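Local structure of uncharacterized protein (6SCE) at residues 559-564 and 590-595. The protein is a DNA nuclease of type III CRISPR defence, activated by cyclic oligoadenylate, which probably binds through its CARF regions. Numbering follows the deposited sequence.
Sequences PTDEGL and RRWRGA
Residues 559-561 run alongside 590-592 in the same direction, with Thr560 CA 5.1 Å from Arg591 CA, and are joined by a hydrogen bond from Arg591 N to Pro559 O (3.0 Å), nearly straight at 159° and in the carbonyl plane; the return bond from Asp561 N to Arg591 O is long and weak. Asp561 carries most of the side-chain contact. Its CB lies over the centre of the Trp592 six-membered ring, a CH-pi contact; with CG between the backbone N and the carbonyl carbon (chi1 66°), the carboxylate is directed to the loop that follows the tryptophan. There Arg593 N donates to Asp561 OD1 (3.2 Å) from above the carboxylate plane, and Gly594 N makes a weak bond to OD2, which is also salt-bridged to Arg565. The segments belong to a beta-alpha-beta unit, meeting where strand 551-558 gives way to helix 561-579 and strand 584-592 ends. At the ring edge, Leu564 CD1 lies 3.8 Å from Trp592 CZ3, while Trp592 NE1 donates to Ala595 O (3.0 Å), 4° from the ring plane, helping to fix the indole's rotation. An alanine here removes the indole face over Asp561 CB and the NE1 donor, and would probably loosen the loop at Ala595.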
ATOM      1  N   PRO A 559      -7.846  22.653 -17.484  1.00 52.89           N
ATOM      2  CA  PRO A 559      -7.431  23.787 -18.329  1.00 52.10           C
ATOM      3  C   PRO A 559      -6.204  24.517 -17.788  1.00 51.15           C
ATOM      4  O   PRO A 559      -5.324  24.913 -18.557  1.00 52.80           O
ATOM      5  CB  PRO A 559      -8.659  24.704 -18.318  1.00 54.44           C
ATOM      6  CG  PRO A 559      -9.818  23.814 -17.989  1.00 54.66           C
ATOM      7  CD  PRO A 559      -9.266  22.739 -17.084  1.00 52.70           C
ATOM      8  N   THR A 560      -6.129  24.659 -16.469  1.00 50.32           N
ATOM      9  CA  THR A 560      -5.060  25.418 -15.834  1.00 56.65           C
ATOM     10  C   THR A 560      -4.429  24.651 -14.665  1.00 58.64           C
ATOM     11  O   THR A 560      -5.018  23.688 -14.171  1.00 59.72           O
ATOM     12  CB  THR A 560      -5.625  26.768 -15.330  1.00 57.26           C
ATOM     13  OG1 THR A 560      -6.328  27.414 -16.406  1.00 56.84           O
ATOM     14  CG2 THR A 560      -4.535  27.685 -14.872  1.00 60.09           C
ATOM     15  N   ASP A 561      -3.234  25.087 -14.253  1.00 58.82           N
ATOM     16  CA  ASP A 561      -2.609  24.676 -12.991  1.00 63.58           C
ATOM     17  C   ASP A 561      -3.535  24.793 -11.771  1.00 64.72           C
ATOM     18  O   ASP A 561      -3.301  24.146 -10.751  1.00 61.38           O
ATOM     19  CB  ASP A 561      -1.313  25.468 -12.744  1.00 66.93           C
ATOM     20  CG  ASP A 561      -1.548  26.968 -12.522  1.00 70.92           C
ATOM     21  OD1 ASP A 561      -1.993  27.665 -13.464  1.00 67.43           O
ATOM     22  OD2 ASP A 561      -1.238  27.459 -11.414  1.00 72.61           O
ATOM     23  N   GLU A 562      -4.592  25.592 -11.896  1.00 63.23           N
ATOM     24  CA  GLU A 562      -5.516  25.856 -10.802  1.00 68.06           C
ATOM     25  C   GLU A 562      -6.398  24.631 -10.476  1.00 63.29           C
ATOM     26  O   GLU A 562      -6.649  24.327  -9.308  1.00 60.75           O
ATOM     27  CB  GLU A 562      -6.390  27.064 -11.167  1.00 73.35           C
ATOM     28  CG  GLU A 562      -6.962  27.828  -9.983  1.00 81.60           C
ATOM     29  CD  GLU A 562      -7.745  29.066 -10.413  1.00 86.98           C
ATOM     30  OE1 GLU A 562      -8.511  28.980 -11.397  1.00 91.58           O
ATOM     31  OE2 GLU A 562      -7.601  30.126  -9.767  1.00 90.08           O
ATOM     32  N   GLY A 563      -6.881  23.949 -11.508  1.00 57.95           N
ATOM     33  CA  GLY A 563      -7.682  22.741 -11.315  1.00 58.51           C
ATOM     34  C   GLY A 563      -6.839  21.628 -10.707  1.00 57.49           C
ATOM     35  O   GLY A 563      -7.322  20.856  -9.865  1.00 58.28           O
ATOM     36  N   LEU A 564      -5.578  21.569 -11.127  1.00 53.68           N
ATOM     37  CA  LEU A 564      -4.628  20.567 -10.654  1.00 52.13           C
ATOM     38  C   LEU A 564      -4.229  20.814  -9.200  1.00 54.23           C
ATOM     39  O   LEU A 564      -4.155  19.866  -8.414  1.00 53.66           O
ATOM     40  CB  LEU A 564      -3.383  20.549 -11.541  1.00 48.66           C
ATOM     41  CG  LEU A 564      -3.620  20.301 -13.029  1.00 48.86           C
ATOM     42  CD1 LEU A 564      -2.303  20.360 -13.786  1.00 47.98           C
ATOM     43  CD2 LEU A 564      -4.336  18.981 -13.268  1.00 47.05           C
ATOM     44  N   ARG A 590      -3.594  22.228 -19.728  1.00 58.07           N
ATOM     45  CA  ARG A 590      -3.474  22.893 -21.029  1.00 61.78           C
ATOM     46  C   ARG A 590      -2.466  24.034 -20.914  1.00 59.59           C
ATOM     47  O   ARG A 590      -1.510  24.107 -21.695  1.00 54.81           O
ATOM     48  CB  ARG A 590      -4.830  23.432 -21.486  1.00 65.58           C
ATOM     49  CG  ARG A 590      -4.839  23.911 -22.925  1.00 69.60           C
ATOM     50  CD  ARG A 590      -6.026  24.819 -23.212  1.00 72.32           C
ATOM     51  NE  ARG A 590      -5.708  25.742 -24.298  1.00 76.77           N
ATOM     52  CZ  ARG A 590      -5.137  26.939 -24.153  1.00 75.07           C
ATOM     53  NH1 ARG A 590      -4.901  27.676 -25.234  1.00 79.20           N
ATOM     54  NH2 ARG A 590      -4.806  27.410 -22.955  1.00 74.11           N
ATOM     55  N   ARG A 591      -2.672  24.887 -19.907  1.00 62.01           N
ATOM     56  CA  ARG A 591      -1.802  26.039 -19.653  1.00 68.85           C
ATOM     57  C   ARG A 591      -1.356  26.126 -18.186  1.00 62.28           C
ATOM     58  O   ARG A 591      -2.181  26.274 -17.284  1.00 57.93           O
ATOM     59  CB  ARG A 591      -2.535  27.335 -20.040  1.00 75.65           C
ATOM     60  CG  ARG A 591      -1.645  28.571 -20.189  1.00 80.76           C
ATOM     61  CD  ARG A 591      -0.688  28.527 -21.381  1.00 84.71           C
ATOM     62  NE  ARG A 591      -1.339  28.154 -22.646  1.00 90.40           N
ATOM     63  CZ  ARG A 591      -0.956  28.552 -23.864  1.00 90.38           C
ATOM     64  NH1 ARG A 591       0.093  29.357 -24.041  1.00 89.28           N
ATOM     65  NH2 ARG A 591      -1.637  28.129 -24.926  1.00 87.31           N
ATOM     66  N   TRP A 592      -0.049  26.056 -17.955  1.00 61.55           N
ATOM     67  CA  TRP A 592       0.500  26.323 -16.630  1.00 66.75           C
ATOM     68  C   TRP A 592       0.882  27.796 -16.511  1.00 70.76           C
ATOM     69  O   TRP A 592       1.545  28.335 -17.394  1.00 67.75           O
ATOM     70  CB  TRP A 592       1.732  25.455 -16.339  1.00 67.89           C
ATOM     71  CG  TRP A 592       2.048  25.444 -14.866  1.00 73.00           C
ATOM     72  CD1 TRP A 592       2.756  26.384 -14.166  1.00 72.92           C
ATOM     73  CD2 TRP A 592       1.623  24.469 -13.907  1.00 72.74           C
ATOM     74  NE1 TRP A 592       2.808  26.047 -12.835  1.00 73.15           N
ATOM     75  CE2 TRP A 592       2.118  24.877 -12.648  1.00 73.85           C
ATOM     76  CE3 TRP A 592       0.875  23.292 -13.989  1.00 70.17           C
ATOM     77  CZ2 TRP A 592       1.886  24.145 -11.481  1.00 70.69           C
ATOM     78  CZ3 TRP A 592       0.651  22.567 -12.832  1.00 69.97           C
ATOM     79  CH2 TRP A 592       1.151  22.998 -11.595  1.00 69.65           C
ATOM     80  N   ARG A 593       0.487  28.423 -15.402  1.00 78.51           N
ATOM     81  CA  ARG A 593       0.795  29.832 -15.132  1.00 82.29           C
ATOM     82  C   ARG A 593       1.615  30.047 -13.859  1.00 86.18           C
ATOM     83  O   ARG A 593       2.787  30.416 -13.938  1.00 90.67           O
ATOM     84  CB  ARG A 593      -0.496  30.643 -15.060  1.00 81.97           C
ATOM     85  CG  ARG A 593      -1.058  30.915 -16.438  1.00 88.93           C
ATOM     86  CD  ARG A 593      -2.553  31.158 -16.440  1.00 91.66           C
ATOM     87  NE  ARG A 593      -3.089  30.957 -17.784  1.00 94.28           N
ATOM     88  CZ  ARG A 593      -4.361  31.140 -18.129  1.00 95.58           C
ATOM     89  NH1 ARG A 593      -5.259  31.542 -17.233  1.00 93.74           N
ATOM     90  NH2 ARG A 593      -4.733  30.920 -19.385  1.00 96.98           N
ATOM     91  N   GLY A 594       0.999  29.802 -12.702  1.00 85.20           N
ATOM     92  CA  GLY A 594       1.521  30.267 -11.412  1.00 82.73           C
ATOM     93  C   GLY A 594       2.845  29.689 -10.932  1.00 83.23           C
ATOM     94  O   GLY A 594       3.739  29.366 -11.729  1.00 79.59           O
ATOM     95  N   ALA A 595       2.972  29.566  -9.611  1.00 78.86           N
ATOM     96  CA  ALA A 595       4.190  29.041  -8.992  1.00 76.29           C
ATOM     97  C   ALA A 595       4.476  27.600  -9.434  1.00 77.29           C
ATOM     98  O   ALA A 595       3.630  26.962 -10.070  1.00 69.44           O
ATOM     99  CB  ALA A 595       4.073  29.111  -7.476  1.00 77.12           C
TER